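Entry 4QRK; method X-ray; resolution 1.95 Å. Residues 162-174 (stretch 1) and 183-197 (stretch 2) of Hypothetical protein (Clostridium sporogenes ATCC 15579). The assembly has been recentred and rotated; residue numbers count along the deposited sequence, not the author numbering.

Stretch 1 162-174: LPKSIGVKIKAEK
Stretch 2, residues 183-197: GFIVEGENIYKNSQY

How do the two backbones run against each other? Residues 167-174 form a strand that pairs with the short strand 191-193, their N-to-C directions 159° apart and hence antiparallel, with a closest axial approach of 4.6 Å. Phi/psi values are extended, for example -124/123 at Ile 170 and -129/139 at Tyr 192. Ile 170 and Tyr 192 form the hydrogen-bonded pair, CA to CA 5.0 Å, joined by Ile 170 N to Tyr 192 O at 2.7 Å and Tyr 192 N to Ile 170 O at 2.8 Å. The flanking pairs, Lys 169 with Lys 193 (CA to CA 4.5 Å) and Lys 171 with Ile 191 (4.6 Å between CA atoms), are non-hydrogen-bonded. The ladder continues through Ala 172 N to Asn 190 O, 2.8 Å, and Asn 194 N to Val 168 O, 3.2 Å. Stretch 2 supplies a hairpin of its own: strand 185-187 pairs with 191-193, with Ile 185 N to Lys 193 O at 2.7 Å, and Asn 190 takes phi/psi 80/12 at its bend.

What closes the end where the strands give way to loop? Asn 194 does, with chi1 65° (p) and chi2 8°. Its buried amide serves a backbone donor and an acceptor at once: ND2 donates to Ile 166 O at 3.0 Å, and OD1 accepts from Val 168 N at 3.0 Å. Asn 194 also begins a type I turn ending at Tyr 197, whose N bonds to Asn 194 O at 3.2 Å. The turn brings the chain against Gly 167, with Gly 167 CA 3.5 Å from Tyr 197 N; an ideal CB there would lie 2.7 Å from Tyr 197 CA, a clash that glycine avoids. Water 1 bridges the edge, donating to Lys 164 O at 2.9 Å and accepting from Gln 196 N at 3.0 Å.

What do the side chains on the Lys 169, Lys 171, Ile 191 and Lys 193 face contribute? Lys 169 is fully extended, all four chi angles t, and its long aliphatic chain suits a place beside an aromatic ring: CB lies over one face of Tyr 197 (chi1 -173°, t), 3.8 Å from the ring centroid. Its CE reaches Ile 191 CG2 at 3.8 Å. Lys 169 NZ lies 4.3 Å from Glu 187 OE1, beyond a salt bridge, and water 2 and water 3 link the two residues; Glu 187 OE1 also forms a very short salt bridge, 2.4 Å, with Lys 193 NZ.

What is packed on the Ile 170 and Tyr 192 face? Buried Ile 170 (chi1 -55°, m; chi2 109°) sets CD1 3.8 Å from Phe 184 CE2 and 4.2 Å from Tyr 192 CB. Ala 172 CB lies 4.1 Å from Tyr 192 CE1 (chi1 -58°, m), its small methyl fitting beside the ring. Together the stretches bury 861 Å², both sides summed.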

# COMPACT_ATOMS: atom_id res chain seq x y z
N LEU A 162 3.09 0.97 12.89
CA LEU A 162 2.13 0.01 13.41
C LEU A 162 1.53 0.52 14.72
O LEU A 162 2.11 1.35 15.41
CB LEU A 162 2.84 -1.34 13.61
CG LEU A 162 3.22 -1.94 12.26
CD1 LEU A 162 4.38 -2.88 12.33
CD2 LEU A 162 2.05 -2.61 11.64
N PRO A 163 0.34 0.04 15.06
CA PRO A 163 -0.34 0.59 16.23
C PRO A 163 0.26 0.05 17.51
O PRO A 163 0.85 -1.02 17.50
CB PRO A 163 -1.79 0.09 16.06
CG PRO A 163 -1.67 -1.14 15.24
CD PRO A 163 -0.42 -1.04 14.41
N LYS A 164 0.13 0.80 18.60
CA LYS A 164 0.53 0.32 19.92
C LYS A 164 -0.63 -0.43 20.58
O LYS A 164 -0.41 -1.37 21.31
CB LYS A 164 0.93 1.51 20.80
CG LYS A 164 2.23 2.18 20.36
CD LYS A 164 2.55 3.44 21.15
CE LYS A 164 3.98 3.88 20.94
NZ LYS A 164 4.12 5.35 21.14
N SER A 165 -1.85 -0.03 20.25
CA SER A 165 -3.07 -0.48 20.93
C SER A 165 -3.55 -1.88 20.59
O SER A 165 -4.29 -2.46 21.35
CB SER A 165 -4.21 0.47 20.61
OG SER A 165 -4.39 0.59 19.21
N ILE A 166 -3.19 -2.40 19.43
CA ILE A 166 -3.55 -3.76 19.08
C ILE A 166 -2.30 -4.57 18.81
O ILE A 166 -1.22 -4.04 18.53
CB ILE A 166 -4.55 -3.81 17.92
CG1 ILE A 166 -3.90 -3.49 16.59
CG2 ILE A 166 -5.70 -2.81 18.17
CD1 ILE A 166 -4.80 -3.84 15.44
N GLY A 167 -2.44 -5.89 18.91
CA GLY A 167 -1.31 -6.78 18.75
C GLY A 167 -0.79 -6.79 17.33
O GLY A 167 -1.54 -6.82 16.36
N VAL A 168 0.53 -6.78 17.24
CA VAL A 168 1.24 -6.85 15.98
C VAL A 168 2.36 -7.91 16.05
O VAL A 168 3.12 -8.00 17.03
CB VAL A 168 1.86 -5.46 15.66
CG1 VAL A 168 2.64 -5.49 14.40
CG2 VAL A 168 0.79 -4.42 15.54
N LYS A 169 2.42 -8.73 15.01
CA LYS A 169 3.53 -9.64 14.81
C LYS A 169 4.05 -9.46 13.41
O LYS A 169 3.26 -9.50 12.46
CB LYS A 169 3.08 -11.08 15.04
CG LYS A 169 4.15 -12.14 14.89
CD LYS A 169 3.57 -13.47 15.36
CE LYS A 169 4.51 -14.64 15.32
NZ LYS A 169 3.92 -15.79 16.10
N ILE A 170 5.36 -9.28 13.28
CA ILE A 170 6.02 -9.01 12.00
C ILE A 170 7.09 -10.05 11.75
O ILE A 170 7.99 -10.24 12.58
CB ILE A 170 6.75 -7.66 11.97
CG1 ILE A 170 5.81 -6.52 12.36
CG2 ILE A 170 7.35 -7.37 10.55
CD1 ILE A 170 6.11 -5.96 13.69
N LYS A 171 6.98 -10.74 10.63
CA LYS A 171 8.10 -11.54 10.15
C LYS A 171 8.84 -10.70 9.13
O LYS A 171 8.29 -10.34 8.10
CB LYS A 171 7.61 -12.87 9.57
CG LYS A 171 8.73 -13.77 9.02
CD LYS A 171 8.19 -15.13 8.58
CE LYS A 171 9.31 -16.14 8.32
NZ LYS A 171 8.82 -17.56 8.32
N ALA A 172 10.09 -10.35 9.43
CA ALA A 172 10.85 -9.46 8.56
C ALA A 172 12.12 -10.15 8.09
O ALA A 172 12.99 -10.49 8.91
CB ALA A 172 11.19 -8.16 9.24
N GLU A 173 12.17 -10.35 6.77
CA GLU A 173 13.26 -11.03 6.10
C GLU A 173 13.94 -10.15 5.05
O GLU A 173 13.29 -9.54 4.20
CB GLU A 173 12.72 -12.29 5.44
CG GLU A 173 12.47 -13.38 6.46
CD GLU A 173 11.55 -14.46 5.95
OE1 GLU A 173 10.66 -14.16 5.12
OE2 GLU A 173 11.73 -15.61 6.40
N LYS A 174 15.26 -10.08 5.12
CA LYS A 174 16.02 -9.36 4.09
C LYS A 174 17.13 -10.23 3.55
O LYS A 174 17.59 -11.14 4.23
CB LYS A 174 16.56 -7.99 4.57
CG LYS A 174 17.17 -7.92 6.00
CD LYS A 174 18.17 -8.99 6.27
CE LYS A 174 18.99 -8.75 7.53
NZ LYS A 174 20.39 -9.23 7.22
N GLY A 183 12.24 -1.06 19.95
CA GLY A 183 11.04 -0.97 20.76
C GLY A 183 10.12 -2.15 20.55
O GLY A 183 9.12 -2.24 21.22
N PHE A 184 10.46 -3.04 19.62
CA PHE A 184 9.73 -4.30 19.48
C PHE A 184 10.43 -5.47 20.18
O PHE A 184 11.65 -5.56 20.26
CB PHE A 184 9.56 -4.69 18.03
CG PHE A 184 8.63 -3.81 17.28
CD1 PHE A 184 9.10 -2.66 16.67
CD2 PHE A 184 7.30 -4.14 17.13
CE1 PHE A 184 8.25 -1.84 15.94
CE2 PHE A 184 6.44 -3.32 16.40
CZ PHE A 184 6.94 -2.17 15.81
N ILE A 185 9.62 -6.39 20.64
CA ILE A 185 10.13 -7.63 21.22
C ILE A 185 10.71 -8.48 20.12
O ILE A 185 10.10 -8.61 19.07
CB ILE A 185 8.99 -8.38 21.94
CG1 ILE A 185 8.48 -7.55 23.12
CG2 ILE A 185 9.43 -9.75 22.43
CD1 ILE A 185 7.06 -7.85 23.51
N VAL A 186 11.90 -9.04 20.34
CA VAL A 186 12.55 -9.87 19.33
C VAL A 186 12.28 -11.31 19.67
O VAL A 186 12.53 -11.75 20.76
CB VAL A 186 14.05 -9.59 19.29
CG1 VAL A 186 14.73 -10.43 18.26
CG2 VAL A 186 14.27 -8.11 18.99
N GLU A 187 11.72 -12.04 18.73
CA GLU A 187 11.42 -13.44 18.93
C GLU A 187 12.23 -14.20 17.91
O GLU A 187 12.03 -14.07 16.70
CB GLU A 187 9.93 -13.71 18.73
CG GLU A 187 9.52 -15.15 18.93
CD GLU A 187 8.13 -15.47 18.37
OE1 GLU A 187 7.16 -14.80 18.80
OE2 GLU A 187 8.03 -16.38 17.51
N GLY A 188 13.16 -15.00 18.41
CA GLY A 188 13.94 -15.87 17.56
C GLY A 188 14.33 -15.29 16.22
O GLY A 188 15.01 -14.25 16.13
N GLU A 189 13.86 -15.96 15.17
CA GLU A 189 14.37 -15.76 13.83
C GLU A 189 13.44 -14.89 12.96
O GLU A 189 12.49 -15.37 12.31
CB GLU A 189 14.66 -17.10 13.17
CG GLU A 189 15.51 -18.05 14.03
CD GLU A 189 15.10 -19.51 13.89
OE1 GLU A 189 13.98 -19.85 14.32
OE2 GLU A 189 15.90 -20.31 13.36
N ASN A 190 13.73 -13.60 13.01
CA ASN A 190 13.16 -12.66 12.06
C ASN A 190 11.74 -12.27 12.47
O ASN A 190 11.03 -11.65 11.68
CB ASN A 190 13.18 -13.23 10.64
CG ASN A 190 14.58 -13.52 10.15
OD1 ASN A 190 15.45 -12.64 10.15
ND2 ASN A 190 14.82 -14.76 9.73
N ILE A 191 11.35 -12.62 13.70
CA ILE A 191 10.02 -12.25 14.22
C ILE A 191 10.09 -11.13 15.26
O ILE A 191 10.87 -11.20 16.23
CB ILE A 191 9.33 -13.43 14.91
CG1 ILE A 191 9.36 -14.68 14.02
CG2 ILE A 191 7.91 -13.03 15.33
CD1 ILE A 191 8.69 -14.49 12.72
N TYR A 192 9.23 -10.14 15.08
CA TYR A 192 9.13 -8.97 15.95
C TYR A 192 7.69 -8.77 16.38
O TYR A 192 6.78 -8.91 15.56
CB TYR A 192 9.59 -7.73 15.20
CG TYR A 192 10.98 -7.86 14.71
CD1 TYR A 192 11.25 -8.54 13.54
CD2 TYR A 192 12.04 -7.34 15.43
CE1 TYR A 192 12.53 -8.68 13.07
CE2 TYR A 192 13.33 -7.49 15.00
CZ TYR A 192 13.58 -8.18 13.81
OH TYR A 192 14.86 -8.32 13.34
N LYS A 193 7.48 -8.41 17.64
CA LYS A 193 6.12 -8.20 18.13
C LYS A 193 6.08 -7.02 19.06
O LYS A 193 7.09 -6.64 19.62
CB LYS A 193 5.65 -9.41 18.95
CG LYS A 193 5.69 -10.73 18.23
CD LYS A 193 5.54 -11.89 19.22
CE LYS A 193 6.80 -12.09 20.05
NZ LYS A 193 6.85 -13.40 20.78
N ASN A 194 4.88 -6.48 19.27
CA ASN A 194 4.67 -5.54 20.35
C ASN A 194 4.05 -6.22 21.55
O ASN A 194 3.73 -7.43 21.54
CB ASN A 194 3.83 -4.34 19.90
CG ASN A 194 2.41 -4.70 19.50
OD1 ASN A 194 1.94 -5.84 19.69
ND2 ASN A 194 1.69 -3.72 18.98
N SER A 195 3.91 -5.45 22.62
CA SER A 195 3.48 -6.01 23.89
C SER A 195 2.01 -6.46 23.81
O SER A 195 1.62 -7.38 24.52
CB SER A 195 3.70 -5.01 25.04
OG SER A 195 3.05 -3.78 24.77
N GLN A 196 1.20 -5.85 22.94
CA GLN A 196 -0.21 -6.26 22.82
C GLN A 196 -0.44 -7.60 22.10
O GLN A 196 -1.52 -8.18 22.19
CB GLN A 196 -1.07 -5.16 22.24
CG GLN A 196 -1.43 -4.11 23.24
CD GLN A 196 -2.39 -4.61 24.31
OE1 GLN A 196 -1.98 -4.90 25.42
NE2 GLN A 196 -3.66 -4.72 23.97
N TYR A 197 0.56 -8.09 21.39
CA TYR A 197 0.35 -9.30 20.60
C TYR A 197 0.07 -10.51 21.49
O TYR A 197 0.82 -10.80 22.41
CB TYR A 197 1.53 -9.61 19.71
CG TYR A 197 1.20 -10.75 18.80
CD1 TYR A 197 0.38 -10.55 17.67
CD2 TYR A 197 1.65 -12.04 19.08
CE1 TYR A 197 0.06 -11.60 16.85
CE2 TYR A 197 1.32 -13.09 18.27
CZ TYR A 197 0.53 -12.88 17.16
OH TYR A 197 0.22 -13.95 16.37
O HOH W 1 1.79 -2.98 22.28
O HOH W 2 4.36 -15.07 18.78
O HOH W 3 6.45 -17.24 15.89
O HOH W 4 16.63 -11.80 7.47